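PDB 5I97: conjugal transfer protein from Escherichia coli, which is a VirB8-family inner-membrane component of the plasmid pKM101 type IV secretion system, probably helping to build the channel through which DNA passes during conjugation. Local coordinates for residues W33-V38 with V90-V95; E86-K91 with T110-R115; L97-G102 with M130-K135. One frame throughout, in Å; residues are numbered along the deposited sequence.

Overall arrangement
All three contacts belong to the soluble VirB8 domain, an NTF2-like fold in which helices pack on a four-stranded antiparallel sheet. Strand 86-98 is common to them: its start pairs with strand 103-114 in contact 2, its middle meets helix 27-42 in contact 1, and its end runs into the turn that reaches strand 124-134 in contact 3. The centre of contact 1 lies about 15 Å from that of contact 2 and 14 Å from that of contact 3; the centres of contacts 2 and 3 are about 28 Å apart. Contact 1 closes before contact 3 opens; contact 2 shares Val90 and Lys91 with contact 1 and alternates with contact 3. Leu34 touches Leu97 and Met130.

Contact 1: W33-V38 with V90-V95; sequences WLTQYV and VKINSV
Thr35 turns its methyl group, CG2, into the fork between Ile92 and Val95, the closest approach of side chains between residues 33-38 and 90-95. CG2 lies 3.6 Å from Val95 CG2, the two side chains crossing at about a right angle, and 3.8 Å from Ile92 CG2, which it meets at a slant. With OG1 between the backbone N and the carbonyl carbon (chi1 53°), the threonine directs CG2 anti to its carbonyl carbon; OG1 itself is held by hydrogen bonds to the carbonyl oxygens of Lys31 and Phe32, four and three residues earlier in the helix. The polar branch is thus spent inside the helix, and the methyl is what Thr35 offers to Ile92 and Val95. The segments run roughly antiparallel at 143°, with axes 9.6 Å apart, in the helix-on-sheet layer expected of the NTF2-like VirB8 fold. A classic beta bulge, in which Asn93 and Ser94 both face Arg107, interrupts the alternation of the strand, so that Ile92 and Val95 both turn to the helix. Packing is looser towards Val38. Its CG1 reaches Ile92 CD1 at 3.9 Å, but between the side chains of Val38 and Val90 the nearest atoms, the two CG1 methyls, stand 4.4 Å apart. Val38 also rests on Phe108 and Met130 of strands 103-114 and 124-134, while the Thr35 side remains partly exposed, consistent with strand 86-98 being an outermost strand of the sheet within this chain. An alanine in place of Ile92 would probably open a gap between helix and strand, leaving Thr35 CG2 without its contact to CG2 and Val38 CG1 without its contact to CD1. No hydrogen bond joins the two segments; Lys91 and Asn93 bond through their backbones to strand 103-114.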
# COMPACT_ATOMS: atom_id res chain seq x y z
N TRP A 33 -15.15 -16.18 0.21
CA TRP A 33 -14.31 -17.02 1.05
C TRP A 33 -13.13 -17.58 0.27
O TRP A 33 -12.03 -17.65 0.79
CB TRP A 33 -15.11 -18.18 1.67
CG TRP A 33 -16.21 -17.70 2.54
CD1 TRP A 33 -17.54 -17.75 2.27
CD2 TRP A 33 -16.09 -17.08 3.83
NE1 TRP A 33 -18.25 -17.20 3.30
CE2 TRP A 33 -17.38 -16.78 4.27
CE3 TRP A 33 -15.00 -16.74 4.64
CZ2 TRP A 33 -17.63 -16.17 5.51
CZ3 TRP A 33 -15.24 -16.14 5.86
CH2 TRP A 33 -16.54 -15.86 6.28
N LEU A 34 -13.35 -17.93 -0.99
CA LEU A 34 -12.26 -18.49 -1.77
C LEU A 34 -11.16 -17.45 -2.02
O LEU A 34 -9.99 -17.77 -1.92
CB LEU A 34 -12.78 -19.03 -3.09
CG LEU A 34 -13.55 -20.33 -2.96
CD1 LEU A 34 -14.52 -20.48 -4.13
CD2 LEU A 34 -12.63 -21.52 -2.85
N THR A 35 -11.55 -16.22 -2.34
CA THR A 35 -10.57 -15.18 -2.57
C THR A 35 -9.89 -14.79 -1.25
O THR A 35 -8.70 -14.50 -1.23
CB THR A 35 -11.17 -13.92 -3.27
OG1 THR A 35 -12.30 -13.46 -2.54
CG2 THR A 35 -11.58 -14.24 -4.69
N GLN A 36 -10.64 -14.79 -0.15
CA GLN A 36 -10.08 -14.53 1.17
C GLN A 36 -9.03 -15.55 1.53
O GLN A 36 -8.00 -15.22 2.11
CB GLN A 36 -11.17 -14.56 2.25
CG GLN A 36 -12.04 -13.35 2.30
CD GLN A 36 -11.29 -12.15 2.77
OE1 GLN A 36 -11.08 -11.21 2.02
NE2 GLN A 36 -10.88 -12.16 4.03
N TYR A 37 -9.29 -16.79 1.18
CA TYR A 37 -8.39 -17.87 1.49
C TYR A 37 -7.08 -17.68 0.74
O TYR A 37 -6.01 -17.78 1.34
CB TYR A 37 -9.02 -19.21 1.15
CG TYR A 37 -8.19 -20.41 1.55
CD1 TYR A 37 -8.31 -20.97 2.82
CD2 TYR A 37 -7.30 -20.99 0.66
CE1 TYR A 37 -7.55 -22.07 3.19
CE2 TYR A 37 -6.55 -22.09 1.02
CZ TYR A 37 -6.67 -22.63 2.28
OH TYR A 37 -5.92 -23.72 2.63
N VAL A 38 -7.17 -17.41 -0.55
CA VAL A 38 -5.99 -17.19 -1.37
C VAL A 38 -5.21 -15.98 -0.88
O VAL A 38 -3.99 -16.00 -0.80
CB VAL A 38 -6.36 -17.00 -2.84
CG1 VAL A 38 -5.14 -16.52 -3.65
CG2 VAL A 38 -6.94 -18.28 -3.41
N VAL A 90 -1.22 -9.83 -2.75
CA VAL A 90 -2.01 -10.58 -3.73
C VAL A 90 -3.03 -9.73 -4.47
O VAL A 90 -3.69 -8.89 -3.89
CB VAL A 90 -2.79 -11.75 -3.04
CG1 VAL A 90 -3.81 -12.38 -4.01
CG2 VAL A 90 -1.84 -12.78 -2.47
N LYS A 91 -3.11 -9.95 -5.78
CA LYS A 91 -4.16 -9.40 -6.63
C LYS A 91 -4.96 -10.53 -7.27
O LYS A 91 -4.41 -11.32 -8.03
CB LYS A 91 -3.56 -8.51 -7.72
CG LYS A 91 -4.58 -7.74 -8.54
CD LYS A 91 -5.56 -6.96 -7.67
CE LYS A 91 -6.34 -5.99 -8.53
NZ LYS A 91 -6.99 -6.73 -9.65
N ILE A 92 -6.24 -10.64 -6.93
CA ILE A 92 -7.11 -11.61 -7.57
C ILE A 92 -7.51 -11.12 -8.96
O ILE A 92 -8.03 -10.02 -9.10
CB ILE A 92 -8.39 -11.88 -6.74
CG1 ILE A 92 -8.03 -12.32 -5.32
CG2 ILE A 92 -9.26 -12.93 -7.41
CD1 ILE A 92 -7.34 -13.66 -5.24
N ASN A 93 -7.29 -11.93 -9.99
CA ASN A 93 -7.59 -11.51 -11.35
C ASN A 93 -8.91 -12.07 -11.89
O ASN A 93 -9.63 -11.39 -12.61
CB ASN A 93 -6.44 -11.91 -12.29
CG ASN A 93 -5.10 -11.31 -11.87
OD1 ASN A 93 -4.10 -12.03 -11.75
ND2 ASN A 93 -5.08 -10.01 -11.62
N SER A 94 -9.21 -13.33 -11.57
CA SER A 94 -10.46 -13.94 -12.01
C SER A 94 -10.78 -15.16 -11.16
O SER A 94 -9.88 -15.81 -10.64
CB SER A 94 -10.39 -14.34 -13.49
OG SER A 94 -9.44 -15.36 -13.71
N VAL A 95 -12.07 -15.44 -11.02
CA VAL A 95 -12.55 -16.61 -10.27
C VAL A 95 -13.59 -17.37 -11.07
O VAL A 95 -14.61 -16.81 -11.46
CB VAL A 95 -13.17 -16.20 -8.92
CG1 VAL A 95 -13.68 -17.42 -8.17
CG2 VAL A 95 -12.16 -15.43 -8.08

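Contact 2: E86-K91 with T110-R115; sequences ETTRVK and TVRRVR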
# COMPACT_ATOMS: atom_id res chain seq x y z
N GLU A 86 10.67 -8.63 4.18
CA GLU A 86 10.07 -8.59 2.85
C GLU A 86 8.57 -8.76 2.99
O GLU A 86 8.08 -9.11 4.06
CB GLU A 86 10.64 -9.69 1.94
CG GLU A 86 10.16 -11.09 2.29
CD GLU A 86 10.71 -12.14 1.38
OE1 GLU A 86 11.93 -12.41 1.42
OE2 GLU A 86 9.94 -12.72 0.60
N THR A 87 7.85 -8.48 1.92
CA THR A 87 6.41 -8.62 1.92
C THR A 87 5.88 -9.07 0.55
O THR A 87 6.49 -8.79 -0.48
CB THR A 87 5.76 -7.31 2.34
OG1 THR A 87 4.35 -7.49 2.47
CG2 THR A 87 6.05 -6.21 1.32
N THR A 88 4.75 -9.78 0.54
CA THR A 88 4.12 -10.18 -0.71
C THR A 88 2.62 -9.93 -0.70
O THR A 88 1.91 -10.41 0.17
CB THR A 88 4.37 -11.66 -1.03
OG1 THR A 88 5.74 -11.84 -1.39
CG2 THR A 88 3.52 -12.08 -2.23
N ARG A 89 2.15 -9.11 -1.65
CA ARG A 89 0.73 -8.80 -1.76
C ARG A 89 0.07 -9.58 -2.90
O ARG A 89 0.73 -9.94 -3.89
CB ARG A 89 0.50 -7.29 -1.91
CG ARG A 89 0.74 -6.72 -3.30
CD ARG A 89 0.51 -5.21 -3.28
NE ARG A 89 0.86 -4.55 -4.54
CZ ARG A 89 2.06 -4.08 -4.83
NH1 ARG A 89 3.05 -4.17 -3.95
NH2 ARG A 89 2.28 -3.50 -6.01
N VAL A 90 -1.22 -9.83 -2.75
CA VAL A 90 -2.01 -10.58 -3.73
C VAL A 90 -3.03 -9.73 -4.47
O VAL A 90 -3.69 -8.89 -3.89
CB VAL A 90 -2.79 -11.75 -3.04
CG1 VAL A 90 -3.81 -12.38 -4.01
CG2 VAL A 90 -1.84 -12.78 -2.47
N LYS A 91 -3.11 -9.95 -5.78
CA LYS A 91 -4.16 -9.40 -6.63
C LYS A 91 -4.96 -10.53 -7.27
O LYS A 91 -4.41 -11.32 -8.03
CB LYS A 91 -3.56 -8.51 -7.72
CG LYS A 91 -4.58 -7.74 -8.54
CD LYS A 91 -5.56 -6.96 -7.67
CE LYS A 91 -6.34 -5.99 -8.53
NZ LYS A 91 -6.99 -6.73 -9.65
N THR A 110 0.93 -12.02 -7.63
CA THR A 110 1.67 -11.62 -6.44
C THR A 110 2.73 -10.58 -6.80
O THR A 110 3.39 -10.67 -7.83
CB THR A 110 2.33 -12.83 -5.75
OG1 THR A 110 3.11 -13.57 -6.69
CG2 THR A 110 1.27 -13.74 -5.17
N VAL A 111 2.87 -9.59 -5.93
CA VAL A 111 3.94 -8.61 -6.05
C VAL A 111 4.78 -8.66 -4.78
O VAL A 111 4.33 -8.28 -3.70
CB VAL A 111 3.40 -7.18 -6.25
CG1 VAL A 111 4.55 -6.18 -6.24
CG2 VAL A 111 2.63 -7.08 -7.55
N ARG A 112 6.00 -9.17 -4.91
CA ARG A 112 6.88 -9.27 -3.75
C ARG A 112 7.75 -8.03 -3.61
O ARG A 112 8.24 -7.48 -4.61
CB ARG A 112 7.75 -10.52 -3.86
CG ARG A 112 8.80 -10.67 -2.78
CD ARG A 112 9.47 -12.00 -2.94
NE ARG A 112 10.51 -12.19 -1.95
CZ ARG A 112 11.81 -12.00 -2.18
NH1 ARG A 112 12.20 -11.60 -3.38
NH2 ARG A 112 12.69 -12.21 -1.22
N ARG A 113 8.01 -7.62 -2.38
CA ARG A 113 8.86 -6.47 -2.18
C ARG A 113 9.87 -6.73 -1.07
O ARG A 113 9.51 -6.98 0.08
CB ARG A 113 8.00 -5.26 -1.83
CG ARG A 113 8.76 -4.08 -1.25
CD ARG A 113 9.69 -3.49 -2.29
NE ARG A 113 10.44 -2.35 -1.78
CZ ARG A 113 10.06 -1.08 -1.93
NH1 ARG A 113 8.92 -0.80 -2.55
NH2 ARG A 113 10.80 -0.10 -1.45
N VAL A 114 11.15 -6.66 -1.42
CA VAL A 114 12.23 -6.80 -0.46
C VAL A 114 12.50 -5.41 0.10
O VAL A 114 12.71 -4.48 -0.67
CB VAL A 114 13.47 -7.38 -1.11
CG1 VAL A 114 14.48 -7.77 -0.05
CG2 VAL A 114 13.10 -8.58 -1.96
N ARG A 115 12.47 -5.26 1.42
CA ARG A 115 12.58 -3.94 2.03
C ARG A 115 13.94 -3.28 1.77
O ARG A 115 14.04 -2.05 1.76
CB ARG A 115 12.32 -4.01 3.54
CG ARG A 115 10.90 -4.44 3.92
CD ARG A 115 10.00 -3.26 4.12
NE ARG A 115 8.59 -3.64 4.25
CZ ARG A 115 8.05 -4.12 5.37
NH1 ARG A 115 8.80 -4.28 6.44
NH2 ARG A 115 6.76 -4.43 5.41
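Glu86 holds CG between its backbone N and carbonyl carbon (chi1 73°), whereas Arg112 sends CG anti to its backbone N (chi1 175°) and stays extended as far as NE; these torsions start the two chains out on one face of a beta hairpin, where carboxylate and guanidinium meet. Strands 86-98 and 103-114 form the hairpin, and in this portion they run antiparallel. Arg112 grips the acid side-on, NE to OE2 of Glu86 at 2.7 Å and NH2 to OE1 of Glu86 at 2.8 Å. Both oxygens lie close to the guanidinium plane, yet the nitrogens approach from above the carboxylate, because the two planes are turned 63° apart. The remaining nitrogen, NH1, makes a salt bridge to Asp121, and Val114 CG2 lies over one guanidinium face towards its rim. The arginine is therefore held by two acids, Glu86 and Asp121, and its positive charge is likely to be largely balanced. On the same face Thr88 OG1 comes against the aliphatic stem of Arg112, 3.4 Å from CB, and Thr88 CG2 meets Thr110 CB.

Beneath the side chains the strands are joined by the hydrogen-bonded pairs Thr87 with Arg113 and Arg89 with Val111, each making two backbone bonds; the shortest runs from Arg113 N to Thr87 O at 2.7 Å. On the face carrying these residues, Thr87 CG2 packs against Arg113 CB, while its OG1 bonds to the carbonyl of Tyr44. Arg113 turns its guanidinium to Asp120 in a salt bridge, and Arg115, just past the strand, pairs with Asp84. Arg89 and Val111 lie side by side, pointing the same way, with Val111 CB 3.6 Å above the plane of the Arg89 guanidinium, over its centre.

Contact 3: L97-G102 with M130-K135; sequences LDKPHG and MGYEYK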
# COMPACT_ATOMS: atom_id res chain seq x y z
N LEU A 97 -16.15 -20.56 -10.88
CA LEU A 97 -16.79 -21.46 -9.94
C LEU A 97 -17.42 -22.66 -10.62
O LEU A 97 -18.03 -22.54 -11.68
CB LEU A 97 -17.88 -20.74 -9.14
CG LEU A 97 -17.45 -19.62 -8.20
CD1 LEU A 97 -18.61 -19.12 -7.40
CD2 LEU A 97 -16.32 -20.08 -7.30
N ASP A 98 -17.27 -23.81 -9.98
CA ASP A 98 -18.04 -24.98 -10.31
C ASP A 98 -18.74 -25.39 -9.02
O ASP A 98 -18.30 -26.29 -8.31
CB ASP A 98 -17.16 -26.10 -10.86
CG ASP A 98 -17.96 -27.32 -11.29
OD1 ASP A 98 -19.21 -27.26 -11.26
OD2 ASP A 98 -17.36 -28.35 -11.65
N LYS A 99 -19.85 -24.72 -8.73
CA LYS A 99 -20.50 -24.85 -7.43
C LYS A 99 -21.02 -26.25 -7.07
O LYS A 99 -20.88 -26.66 -5.93
CB LYS A 99 -21.66 -23.86 -7.37
CG LYS A 99 -21.24 -22.42 -7.14
CD LYS A 99 -22.43 -21.50 -6.89
CE LYS A 99 -23.53 -21.66 -7.94
NZ LYS A 99 -23.07 -21.49 -9.36
N PRO A 100 -21.58 -27.01 -8.04
CA PRO A 100 -22.02 -28.36 -7.65
C PRO A 100 -20.91 -29.29 -7.18
O PRO A 100 -21.17 -30.24 -6.45
CB PRO A 100 -22.65 -28.90 -8.92
CG PRO A 100 -23.11 -27.71 -9.64
CD PRO A 100 -22.07 -26.65 -9.38
N HIS A 101 -19.68 -29.03 -7.58
CA HIS A 101 -18.61 -29.96 -7.26
C HIS A 101 -17.64 -29.38 -6.25
O HIS A 101 -16.69 -30.04 -5.86
CB HIS A 101 -17.87 -30.37 -8.54
CG HIS A 101 -18.79 -30.85 -9.61
ND1 HIS A 101 -19.05 -30.13 -10.75
CD2 HIS A 101 -19.56 -31.96 -9.69
CE1 HIS A 101 -19.92 -30.78 -11.50
NE2 HIS A 101 -20.24 -31.90 -10.87
N GLY A 102 -17.89 -28.15 -5.82
CA GLY A 102 -17.01 -27.50 -4.87
C GLY A 102 -15.61 -27.33 -5.42
O GLY A 102 -14.64 -27.55 -4.71
N MET A 130 -8.88 -25.18 -6.53
CA MET A 130 -9.29 -25.39 -5.15
C MET A 130 -10.51 -26.28 -5.03
O MET A 130 -11.42 -26.21 -5.85
CB MET A 130 -9.57 -24.04 -4.49
CG MET A 130 -8.53 -22.97 -4.80
SD MET A 130 -8.98 -21.38 -4.13
CE MET A 130 -9.13 -21.76 -2.39
N GLY A 131 -10.54 -27.11 -4.00
CA GLY A 131 -11.73 -27.84 -3.63
C GLY A 131 -12.26 -27.21 -2.36
O GLY A 131 -11.48 -26.84 -1.49
N TYR A 132 -13.57 -27.03 -2.26
CA TYR A 132 -14.14 -26.42 -1.07
C TYR A 132 -15.52 -26.97 -0.70
O TYR A 132 -16.15 -27.70 -1.47
CB TYR A 132 -14.23 -24.90 -1.25
CG TYR A 132 -15.24 -24.45 -2.27
CD1 TYR A 132 -14.93 -24.44 -3.61
CD2 TYR A 132 -16.51 -24.05 -1.88
CE1 TYR A 132 -15.85 -24.03 -4.55
CE2 TYR A 132 -17.43 -23.65 -2.80
CZ TYR A 132 -17.11 -23.64 -4.13
OH TYR A 132 -18.03 -23.23 -5.06
N GLU A 133 -15.90 -26.73 0.55
CA GLU A 133 -17.16 -27.17 1.12
C GLU A 133 -17.44 -26.38 2.39
O GLU A 133 -16.53 -25.75 2.93
CB GLU A 133 -17.12 -28.67 1.42
CG GLU A 133 -16.06 -29.07 2.43
CD GLU A 133 -16.10 -30.55 2.76
OE1 GLU A 133 -16.57 -31.34 1.92
OE2 GLU A 133 -15.65 -30.92 3.87
N TYR A 134 -18.68 -26.42 2.88
CA TYR A 134 -18.97 -25.79 4.16
C TYR A 134 -19.34 -26.89 5.15
O TYR A 134 -20.09 -27.80 4.82
CB TYR A 134 -20.07 -24.76 4.02
CG TYR A 134 -19.74 -23.59 3.11
CD1 TYR A 134 -19.83 -23.72 1.73
CD2 TYR A 134 -19.41 -22.35 3.62
CE1 TYR A 134 -19.57 -22.65 0.89
CE2 TYR A 134 -19.14 -21.28 2.80
CZ TYR A 134 -19.23 -21.43 1.43
OH TYR A 134 -18.96 -20.37 0.59
N LYS A 135 -18.80 -26.81 6.36
CA LYS A 135 -19.10 -27.77 7.41
C LYS A 135 -19.47 -27.12 8.71
O LYS A 135 -18.74 -26.27 9.23
CB LYS A 135 -17.90 -28.69 7.65
CG LYS A 135 -17.53 -29.63 6.53
CD LYS A 135 -18.54 -30.76 6.42
CE LYS A 135 -18.13 -31.79 5.38
NZ LYS A 135 -19.17 -32.84 5.18
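Gly102 and Tyr132 carry this contact, in which the turn joining strands 86-98 and 103-114 of the antiparallel sheet lies against strand 124-134. One backbone hydrogen bond links the segments: Tyr132 N donates to Gly102 O at 2.7 Å, the donor tilted 27° from the carbonyl plane. The same oxygen accepts a CA-H contact from Gly131 at 3.1 Å, measured from Gly131 CA, so that two neighbouring residues of the strand converge on one carbonyl. A longer CA-H contact runs the other way, from Gly102 to the carbonyl of Tyr132. The bond extends the sheet pairing towards the turn, next to the backbone link of Met130 with Ala104.

The second kind of interaction is CH-pi. Tyr132 places CG between its backbone N and carbonyl carbon (chi1 69°), which starts the ring out over the glycine, and Gly102 CA sits 3.9 Å from the ring centroid, over the face though offset towards the rim. Gly102 has a positive phi, and a side chain there would run into the Tyr132 carbonyl oxygen, which is consistent with a glycine at this point.

At the phenol end the contacts are van der Waals: Tyr132 OH lies 3.8 Å from Lys99 CA and 4.2 Å from Leu97 CD2, while its hydrogen bond goes to Asp30 of helix 27-42. Lys99 carries its ammonium to Asp27 on that helix in a salt bridge, so both side chains reach the first turn of helix 27-42.

Polar bonds within the turn complete the account. His101 N bonds to Asp98 O, and the Asp98 carboxylate also receives the imidazole: His101 ND1 donates to OD2 of Asp98 at 2.6 Å, on the syn side, 33° out of the carboxylate plane.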